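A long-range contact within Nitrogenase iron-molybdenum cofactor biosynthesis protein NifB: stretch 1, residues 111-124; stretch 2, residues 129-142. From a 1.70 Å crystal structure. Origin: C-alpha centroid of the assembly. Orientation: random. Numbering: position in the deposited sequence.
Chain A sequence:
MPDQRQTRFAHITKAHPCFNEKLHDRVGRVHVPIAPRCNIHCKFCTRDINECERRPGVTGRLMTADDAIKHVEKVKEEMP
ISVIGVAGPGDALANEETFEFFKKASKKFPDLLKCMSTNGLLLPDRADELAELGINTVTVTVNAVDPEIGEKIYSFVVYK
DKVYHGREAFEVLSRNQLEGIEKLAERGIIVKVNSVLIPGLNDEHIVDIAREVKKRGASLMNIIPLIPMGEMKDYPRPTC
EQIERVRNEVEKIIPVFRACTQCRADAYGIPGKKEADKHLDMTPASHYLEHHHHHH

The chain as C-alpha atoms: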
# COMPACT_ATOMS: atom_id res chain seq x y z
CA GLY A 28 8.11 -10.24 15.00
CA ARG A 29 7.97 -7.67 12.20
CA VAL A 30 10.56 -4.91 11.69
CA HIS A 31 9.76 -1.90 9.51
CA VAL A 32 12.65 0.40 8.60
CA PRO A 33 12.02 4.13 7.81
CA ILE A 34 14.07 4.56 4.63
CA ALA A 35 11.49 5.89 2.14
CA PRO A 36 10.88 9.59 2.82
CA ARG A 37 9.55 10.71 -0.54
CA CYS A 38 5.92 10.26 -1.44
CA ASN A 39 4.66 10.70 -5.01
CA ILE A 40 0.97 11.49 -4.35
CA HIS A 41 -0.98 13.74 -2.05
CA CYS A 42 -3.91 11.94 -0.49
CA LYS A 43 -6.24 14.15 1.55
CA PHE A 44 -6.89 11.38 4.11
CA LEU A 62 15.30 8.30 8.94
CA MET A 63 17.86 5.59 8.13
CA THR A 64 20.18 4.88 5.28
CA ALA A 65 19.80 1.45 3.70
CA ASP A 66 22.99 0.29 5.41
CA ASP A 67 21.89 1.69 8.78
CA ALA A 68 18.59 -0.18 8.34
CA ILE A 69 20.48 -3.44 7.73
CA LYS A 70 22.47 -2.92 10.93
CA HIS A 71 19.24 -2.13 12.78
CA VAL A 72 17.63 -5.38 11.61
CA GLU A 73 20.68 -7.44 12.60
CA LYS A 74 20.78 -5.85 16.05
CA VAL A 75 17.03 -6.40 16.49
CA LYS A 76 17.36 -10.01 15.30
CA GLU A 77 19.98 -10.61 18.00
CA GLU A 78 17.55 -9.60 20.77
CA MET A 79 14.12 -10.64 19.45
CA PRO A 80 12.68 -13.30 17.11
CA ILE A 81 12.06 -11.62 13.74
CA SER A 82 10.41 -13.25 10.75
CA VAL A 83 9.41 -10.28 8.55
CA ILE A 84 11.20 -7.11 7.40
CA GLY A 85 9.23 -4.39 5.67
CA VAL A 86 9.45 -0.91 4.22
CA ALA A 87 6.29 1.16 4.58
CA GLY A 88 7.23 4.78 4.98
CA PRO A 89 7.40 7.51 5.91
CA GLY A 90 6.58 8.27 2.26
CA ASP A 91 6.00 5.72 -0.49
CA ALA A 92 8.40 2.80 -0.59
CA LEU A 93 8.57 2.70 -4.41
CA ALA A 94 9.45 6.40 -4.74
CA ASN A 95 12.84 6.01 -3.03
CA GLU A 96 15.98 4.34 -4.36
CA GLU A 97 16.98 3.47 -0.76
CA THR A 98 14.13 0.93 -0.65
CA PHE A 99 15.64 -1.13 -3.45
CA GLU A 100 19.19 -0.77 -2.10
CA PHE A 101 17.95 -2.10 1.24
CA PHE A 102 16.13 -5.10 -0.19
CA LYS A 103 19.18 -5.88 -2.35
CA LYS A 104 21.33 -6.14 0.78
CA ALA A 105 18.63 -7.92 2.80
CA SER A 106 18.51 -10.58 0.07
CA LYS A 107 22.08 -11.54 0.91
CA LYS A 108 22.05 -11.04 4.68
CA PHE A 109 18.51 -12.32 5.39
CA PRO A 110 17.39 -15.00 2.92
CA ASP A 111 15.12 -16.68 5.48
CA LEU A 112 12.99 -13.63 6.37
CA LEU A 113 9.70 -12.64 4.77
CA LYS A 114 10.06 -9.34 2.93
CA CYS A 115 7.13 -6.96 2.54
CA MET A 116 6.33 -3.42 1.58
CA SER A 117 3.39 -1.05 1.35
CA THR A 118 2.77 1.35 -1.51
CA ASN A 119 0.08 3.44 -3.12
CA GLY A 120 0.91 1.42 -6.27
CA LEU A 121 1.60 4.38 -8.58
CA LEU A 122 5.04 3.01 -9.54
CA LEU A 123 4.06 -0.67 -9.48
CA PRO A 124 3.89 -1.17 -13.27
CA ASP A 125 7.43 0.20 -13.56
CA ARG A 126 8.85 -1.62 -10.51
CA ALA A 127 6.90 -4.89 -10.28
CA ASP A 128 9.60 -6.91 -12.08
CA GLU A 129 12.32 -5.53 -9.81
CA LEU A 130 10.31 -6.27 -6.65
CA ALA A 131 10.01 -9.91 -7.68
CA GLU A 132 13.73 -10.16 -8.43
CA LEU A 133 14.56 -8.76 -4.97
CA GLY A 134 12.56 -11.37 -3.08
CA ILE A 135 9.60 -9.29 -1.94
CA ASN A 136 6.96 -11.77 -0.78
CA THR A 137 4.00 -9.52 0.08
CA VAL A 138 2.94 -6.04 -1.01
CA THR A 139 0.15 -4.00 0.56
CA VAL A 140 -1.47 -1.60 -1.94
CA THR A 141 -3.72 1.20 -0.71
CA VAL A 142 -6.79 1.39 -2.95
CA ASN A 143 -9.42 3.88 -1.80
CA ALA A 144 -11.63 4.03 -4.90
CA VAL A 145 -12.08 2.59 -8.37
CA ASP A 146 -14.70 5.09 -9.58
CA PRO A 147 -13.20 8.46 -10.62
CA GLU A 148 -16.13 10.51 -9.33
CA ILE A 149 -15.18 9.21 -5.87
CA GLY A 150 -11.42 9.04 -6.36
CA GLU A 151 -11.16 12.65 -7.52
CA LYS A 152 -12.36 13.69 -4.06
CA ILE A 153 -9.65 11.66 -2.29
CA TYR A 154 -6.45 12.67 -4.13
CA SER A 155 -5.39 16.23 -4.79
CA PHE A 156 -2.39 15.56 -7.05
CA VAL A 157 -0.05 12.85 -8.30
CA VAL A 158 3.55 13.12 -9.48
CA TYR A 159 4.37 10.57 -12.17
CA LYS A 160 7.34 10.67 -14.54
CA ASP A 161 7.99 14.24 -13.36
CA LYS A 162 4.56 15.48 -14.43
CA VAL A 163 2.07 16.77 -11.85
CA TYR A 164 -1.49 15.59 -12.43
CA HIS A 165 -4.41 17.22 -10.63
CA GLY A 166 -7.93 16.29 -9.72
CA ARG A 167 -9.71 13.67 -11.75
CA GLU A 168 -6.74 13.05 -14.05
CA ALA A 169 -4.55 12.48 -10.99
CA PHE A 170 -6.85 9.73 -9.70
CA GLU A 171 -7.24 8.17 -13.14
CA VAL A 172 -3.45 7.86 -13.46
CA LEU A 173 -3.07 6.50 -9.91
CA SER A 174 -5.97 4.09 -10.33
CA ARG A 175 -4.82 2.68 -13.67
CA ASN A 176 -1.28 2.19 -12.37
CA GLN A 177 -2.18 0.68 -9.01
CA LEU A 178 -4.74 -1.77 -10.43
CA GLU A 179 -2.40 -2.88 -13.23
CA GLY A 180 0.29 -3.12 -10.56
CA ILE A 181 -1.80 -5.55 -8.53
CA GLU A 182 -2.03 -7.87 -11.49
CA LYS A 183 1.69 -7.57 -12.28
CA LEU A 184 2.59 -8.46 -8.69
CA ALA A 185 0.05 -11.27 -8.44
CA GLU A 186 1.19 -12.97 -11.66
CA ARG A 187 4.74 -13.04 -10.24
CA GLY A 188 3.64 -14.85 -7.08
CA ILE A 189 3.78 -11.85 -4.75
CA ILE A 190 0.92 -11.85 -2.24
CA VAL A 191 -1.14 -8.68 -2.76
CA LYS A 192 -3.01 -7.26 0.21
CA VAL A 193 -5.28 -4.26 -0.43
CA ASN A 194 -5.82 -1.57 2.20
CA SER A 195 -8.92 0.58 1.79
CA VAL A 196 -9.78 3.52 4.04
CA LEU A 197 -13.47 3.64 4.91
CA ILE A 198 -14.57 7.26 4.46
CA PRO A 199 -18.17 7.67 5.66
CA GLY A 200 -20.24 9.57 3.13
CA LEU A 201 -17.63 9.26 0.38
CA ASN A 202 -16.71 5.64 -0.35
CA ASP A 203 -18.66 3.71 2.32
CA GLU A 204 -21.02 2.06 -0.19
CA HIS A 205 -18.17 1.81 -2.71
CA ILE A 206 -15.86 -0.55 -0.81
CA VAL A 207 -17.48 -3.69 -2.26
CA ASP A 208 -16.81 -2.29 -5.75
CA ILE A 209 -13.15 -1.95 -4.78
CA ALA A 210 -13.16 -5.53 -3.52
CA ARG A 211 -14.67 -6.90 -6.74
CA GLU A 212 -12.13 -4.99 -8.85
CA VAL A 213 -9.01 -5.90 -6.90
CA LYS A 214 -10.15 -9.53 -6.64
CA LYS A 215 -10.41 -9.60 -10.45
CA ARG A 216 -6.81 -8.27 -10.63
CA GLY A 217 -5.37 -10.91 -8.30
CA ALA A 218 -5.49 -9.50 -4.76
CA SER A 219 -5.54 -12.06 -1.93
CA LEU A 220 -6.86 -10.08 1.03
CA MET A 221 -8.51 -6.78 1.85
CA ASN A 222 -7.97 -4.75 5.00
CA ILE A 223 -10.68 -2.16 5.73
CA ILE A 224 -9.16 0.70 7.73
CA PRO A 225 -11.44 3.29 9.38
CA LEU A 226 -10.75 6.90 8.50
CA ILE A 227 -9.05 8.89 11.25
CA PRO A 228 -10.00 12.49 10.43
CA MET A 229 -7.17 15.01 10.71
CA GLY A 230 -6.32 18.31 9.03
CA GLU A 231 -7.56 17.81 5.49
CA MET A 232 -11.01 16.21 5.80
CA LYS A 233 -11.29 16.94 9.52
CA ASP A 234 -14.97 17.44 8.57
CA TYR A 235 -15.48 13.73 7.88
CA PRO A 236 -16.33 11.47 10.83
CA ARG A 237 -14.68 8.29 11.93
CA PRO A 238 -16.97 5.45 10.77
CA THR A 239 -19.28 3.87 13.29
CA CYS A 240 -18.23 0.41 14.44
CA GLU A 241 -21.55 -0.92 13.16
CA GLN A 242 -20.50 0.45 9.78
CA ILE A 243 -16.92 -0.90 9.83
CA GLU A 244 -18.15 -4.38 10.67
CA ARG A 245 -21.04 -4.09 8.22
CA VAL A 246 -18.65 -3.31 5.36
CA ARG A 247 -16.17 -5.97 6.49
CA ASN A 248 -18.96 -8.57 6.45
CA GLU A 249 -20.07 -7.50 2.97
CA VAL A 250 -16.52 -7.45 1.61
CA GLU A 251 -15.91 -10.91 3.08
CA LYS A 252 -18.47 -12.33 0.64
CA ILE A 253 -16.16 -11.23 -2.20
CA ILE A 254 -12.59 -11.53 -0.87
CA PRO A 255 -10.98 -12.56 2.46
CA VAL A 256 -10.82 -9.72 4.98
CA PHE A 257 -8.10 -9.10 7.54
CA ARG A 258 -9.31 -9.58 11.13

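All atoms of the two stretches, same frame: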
# COMPACT_ATOMS: atom_id res chain seq x y z
N ASP A 111 16.19 -15.95 4.82
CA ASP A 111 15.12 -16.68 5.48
C ASP A 111 13.90 -15.82 5.79
O ASP A 111 12.81 -16.37 5.98
CB ASP A 111 15.65 -17.30 6.77
CG ASP A 111 16.48 -16.33 7.59
OD1 ASP A 111 16.33 -16.31 8.83
OD2 ASP A 111 17.27 -15.56 7.00
N LEU A 112 14.05 -14.50 5.86
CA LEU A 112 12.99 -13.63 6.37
C LEU A 112 11.99 -13.27 5.27
O LEU A 112 12.35 -13.10 4.11
CB LEU A 112 13.57 -12.36 6.98
CG LEU A 112 14.55 -12.54 8.15
CD1 LEU A 112 15.22 -11.22 8.51
CD2 LEU A 112 13.84 -13.14 9.36
N LEU A 113 10.72 -13.16 5.67
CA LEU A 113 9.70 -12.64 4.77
C LEU A 113 9.97 -11.16 4.53
O LEU A 113 10.28 -10.42 5.46
CB LEU A 113 8.30 -12.81 5.36
CG LEU A 113 7.82 -14.10 6.03
CD1 LEU A 113 6.29 -14.21 5.96
CD2 LEU A 113 8.47 -15.34 5.44
N LYS A 114 9.83 -10.73 3.29
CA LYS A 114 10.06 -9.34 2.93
C LYS A 114 8.76 -8.74 2.42
O LYS A 114 8.07 -9.35 1.60
CB LYS A 114 11.17 -9.22 1.89
CG LYS A 114 12.55 -9.52 2.47
CD LYS A 114 13.53 -9.98 1.41
CE LYS A 114 14.70 -10.74 2.01
NZ LYS A 114 14.27 -11.81 2.96
N CYS A 115 8.39 -7.56 2.94
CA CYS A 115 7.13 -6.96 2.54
C CYS A 115 7.30 -5.46 2.36
O CYS A 115 8.28 -4.86 2.80
CB CYS A 115 6.02 -7.24 3.54
SG CYS A 115 6.31 -6.55 5.16
N MET A 116 6.33 -4.86 1.69
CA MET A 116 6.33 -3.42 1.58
C MET A 116 4.91 -2.95 1.32
O MET A 116 4.04 -3.71 0.88
CB MET A 116 7.28 -2.95 0.48
CG MET A 116 6.87 -3.28 -0.92
SD MET A 116 7.73 -2.14 -2.05
CE MET A 116 9.41 -2.71 -1.89
N SER A 117 4.67 -1.68 1.62
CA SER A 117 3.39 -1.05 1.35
C SER A 117 3.63 0.07 0.36
O SER A 117 4.69 0.70 0.36
CB SER A 117 2.72 -0.51 2.63
OG SER A 117 2.61 -1.53 3.61
N THR A 118 2.64 0.31 -0.50
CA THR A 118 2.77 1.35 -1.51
C THR A 118 1.38 1.82 -1.92
O THR A 118 0.40 1.09 -1.78
CB THR A 118 3.55 0.82 -2.72
OG1 THR A 118 3.61 1.82 -3.73
CG2 THR A 118 2.84 -0.42 -3.32
N ASN A 119 1.31 3.06 -2.44
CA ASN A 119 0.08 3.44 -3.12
C ASN A 119 -0.06 2.78 -4.50
O ASN A 119 -1.12 2.89 -5.12
CB ASN A 119 0.00 4.97 -3.22
CG ASN A 119 1.20 5.58 -3.91
OD1 ASN A 119 1.58 5.13 -4.99
ND2 ASN A 119 1.76 6.66 -3.33
N GLY A 120 0.98 2.10 -4.99
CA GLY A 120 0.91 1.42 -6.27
C GLY A 120 1.19 2.25 -7.51
O GLY A 120 1.24 1.69 -8.62
N LEU A 121 1.41 3.56 -7.38
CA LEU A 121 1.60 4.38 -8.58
C LEU A 121 2.75 3.87 -9.44
O LEU A 121 2.65 3.84 -10.67
CB LEU A 121 1.84 5.84 -8.20
CG LEU A 121 2.00 6.78 -9.40
CD1 LEU A 121 0.74 6.90 -10.25
CD2 LEU A 121 2.41 8.18 -8.87
N LEU A 122 3.85 3.46 -8.81
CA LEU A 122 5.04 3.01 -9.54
C LEU A 122 5.09 1.51 -9.73
O LEU A 122 6.12 0.99 -10.18
CB LEU A 122 6.31 3.47 -8.80
CG LEU A 122 6.48 4.98 -8.86
CD1 LEU A 122 7.56 5.43 -7.90
CD2 LEU A 122 6.81 5.37 -10.30
N LEU A 123 4.03 0.80 -9.37
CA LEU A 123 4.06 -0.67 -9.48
C LEU A 123 4.26 -1.17 -10.89
O LEU A 123 5.05 -2.12 -11.06
CB LEU A 123 2.78 -1.28 -8.90
CG LEU A 123 2.86 -1.55 -7.40
CD1 LEU A 123 1.53 -2.12 -6.91
CD2 LEU A 123 4.02 -2.50 -7.10
N PRO A 124 3.60 -0.65 -11.92
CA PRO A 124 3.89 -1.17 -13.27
C PRO A 124 5.36 -1.06 -13.63
O PRO A 124 5.92 -1.99 -14.24
CB PRO A 124 3.00 -0.31 -14.17
CG PRO A 124 1.86 0.07 -13.29
CD PRO A 124 2.52 0.35 -11.96
N GLU A 129 11.19 -5.66 -10.72
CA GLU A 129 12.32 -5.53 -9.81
C GLU A 129 11.97 -6.07 -8.42
O GLU A 129 12.80 -6.72 -7.78
CB GLU A 129 12.72 -4.06 -9.73
CG GLU A 129 13.96 -3.80 -8.91
CD GLU A 129 14.43 -2.37 -9.05
OE1 GLU A 129 15.52 -2.05 -8.54
OE2 GLU A 129 13.70 -1.56 -9.67
N LEU A 130 10.76 -5.77 -7.95
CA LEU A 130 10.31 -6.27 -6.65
C LEU A 130 10.41 -7.78 -6.58
O LEU A 130 10.92 -8.33 -5.60
CB LEU A 130 8.86 -5.84 -6.40
CG LEU A 130 8.70 -4.35 -6.19
CD1 LEU A 130 7.28 -4.07 -5.77
CD2 LEU A 130 9.70 -3.91 -5.15
N ALA A 131 9.93 -8.46 -7.62
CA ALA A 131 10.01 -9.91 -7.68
C ALA A 131 11.45 -10.39 -7.63
O ALA A 131 11.77 -11.33 -6.89
CB ALA A 131 9.32 -10.41 -8.95
N GLU A 132 12.33 -9.75 -8.39
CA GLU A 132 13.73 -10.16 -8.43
C GLU A 132 14.42 -9.98 -7.08
O GLU A 132 15.39 -10.68 -6.78
CB GLU A 132 14.48 -9.39 -9.52
CG GLU A 132 13.89 -9.54 -10.91
CD GLU A 132 14.77 -8.94 -11.99
OE1 GLU A 132 15.97 -8.71 -11.72
OE2 GLU A 132 14.27 -8.69 -13.11
N LEU A 133 13.95 -9.03 -6.26
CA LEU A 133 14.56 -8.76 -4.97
C LEU A 133 13.99 -9.59 -3.83
O LEU A 133 14.41 -9.41 -2.68
CB LEU A 133 14.42 -7.28 -4.63
CG LEU A 133 15.17 -6.36 -5.59
CD1 LEU A 133 14.88 -4.90 -5.28
CD2 LEU A 133 16.64 -6.65 -5.54
N GLY A 134 13.03 -10.47 -4.11
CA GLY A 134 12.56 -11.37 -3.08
C GLY A 134 11.44 -10.84 -2.22
O GLY A 134 11.17 -11.40 -1.15
N ILE A 135 10.78 -9.75 -2.64
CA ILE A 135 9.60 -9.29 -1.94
C ILE A 135 8.53 -10.37 -2.01
O ILE A 135 8.24 -10.92 -3.08
CB ILE A 135 9.09 -7.98 -2.55
CG1 ILE A 135 10.16 -6.89 -2.42
CG2 ILE A 135 7.85 -7.51 -1.77
CD1 ILE A 135 10.55 -6.67 -1.02
N ASN A 136 7.96 -10.71 -0.85
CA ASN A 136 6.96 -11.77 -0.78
C ASN A 136 5.53 -11.24 -0.73
O ASN A 136 4.62 -11.90 -1.24
CB ASN A 136 7.18 -12.62 0.47
CG ASN A 136 8.56 -13.17 0.53
OD1 ASN A 136 9.34 -12.79 1.39
ND2 ASN A 136 8.88 -14.11 -0.37
N THR A 137 5.33 -10.08 -0.11
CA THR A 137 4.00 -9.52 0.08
C THR A 137 4.06 -8.02 -0.13
O THR A 137 5.01 -7.37 0.31
CB THR A 137 3.49 -9.82 1.50
OG1 THR A 137 3.55 -11.23 1.75
CG2 THR A 137 2.05 -9.31 1.69
N VAL A 138 3.06 -7.48 -0.83
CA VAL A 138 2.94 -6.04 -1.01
C VAL A 138 1.53 -5.64 -0.61
O VAL A 138 0.56 -6.31 -1.01
CB VAL A 138 3.23 -5.60 -2.46
CG1 VAL A 138 2.94 -4.09 -2.62
CG2 VAL A 138 4.66 -5.93 -2.85
N THR A 139 1.42 -4.59 0.18
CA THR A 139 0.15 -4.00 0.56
C THR A 139 -0.05 -2.75 -0.29
O THR A 139 0.80 -1.85 -0.28
CB THR A 139 0.12 -3.68 2.05
OG1 THR A 139 0.34 -4.88 2.79
CG2 THR A 139 -1.21 -3.08 2.45
N VAL A 140 -1.15 -2.71 -1.04
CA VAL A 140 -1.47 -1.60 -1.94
C VAL A 140 -2.68 -0.88 -1.38
O VAL A 140 -3.68 -1.52 -1.03
CB VAL A 140 -1.75 -2.11 -3.37
CG1 VAL A 140 -2.01 -0.91 -4.30
CG2 VAL A 140 -0.59 -2.97 -3.89
N THR A 141 -2.61 0.45 -1.26
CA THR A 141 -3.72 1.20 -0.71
C THR A 141 -4.61 1.65 -1.86
O THR A 141 -4.19 2.44 -2.71
CB THR A 141 -3.22 2.38 0.12
OG1 THR A 141 -2.50 1.85 1.25
CG2 THR A 141 -4.39 3.22 0.63
N VAL A 142 -5.83 1.12 -1.89
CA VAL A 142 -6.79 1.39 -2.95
C VAL A 142 -8.04 1.94 -2.28
O VAL A 142 -8.76 1.20 -1.59
CB VAL A 142 -7.15 0.15 -3.78
CG1 VAL A 142 -8.15 0.56 -4.86
CG2 VAL A 142 -5.91 -0.51 -4.40
O HOH W 1 2.89 -5.88 3.14

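Parallel β-strands joined through a helix illustrate a general rule: the backbone sets the register, and side-chain rotamers carry contacts from strand to helix. In NifB, the strand of 113-118 and the one containing Thr137 to Thr141 run side by side, their directions only 11° apart. Residues of the first strand alternate in role. Met116 N donates to Thr137 O (3.2 Å) and Thr118 N to Thr139 O (2.8 Å), while Met116 O accepts from Thr139 N (2.9 Å) and Thr118 O from Thr141 N (3.1 Å).

At the ladder's beginning a side chain stands in for backbone. Asn136, with chi1 in m, brings OD1 to within 2.8 Å of Lys114 N, and its own N donates to Lys114 O (2.8 Å); a weak bond from Thr137 N shares that oxygen. The amide side chain thus supplies the acceptor for the Lys114 N-H. Lys114 carries its amine back to its own stretch, NZ donating to Leu112 O at 2.6 Å, while Lys114 CB packs 3.9 Å from Ile135 CD1.

The sheet's two faces differ in character. Cys115, Ser117, Thr137 and Thr139 share one, where small, partly exposed side chains suffice; a water lies 2.8 Å from Thr139 OG1. Met116, Thr118, Val138 and Val140 share the other, which is buried. Here Met116, p at chi1, t at chi2 and p at chi3, brings CE to 3.5 Å from Leu130 CD2, linking strand to helix. Leu123, m,t, similarly reaches both elements: CD2 lies 3.9 Å from Leu130 CD1, and CD1 3.8 Å from Val140 CG2. Thr118, in t, sets CG2 3.7 Å from Val138 CG1, while its OG1 accepts from Gly120 N (2.9 Å). Gly120 has positive phi, and a CB there would lie only 3.1 Å from Val140 CG1. Together the stretches bury 744 Å².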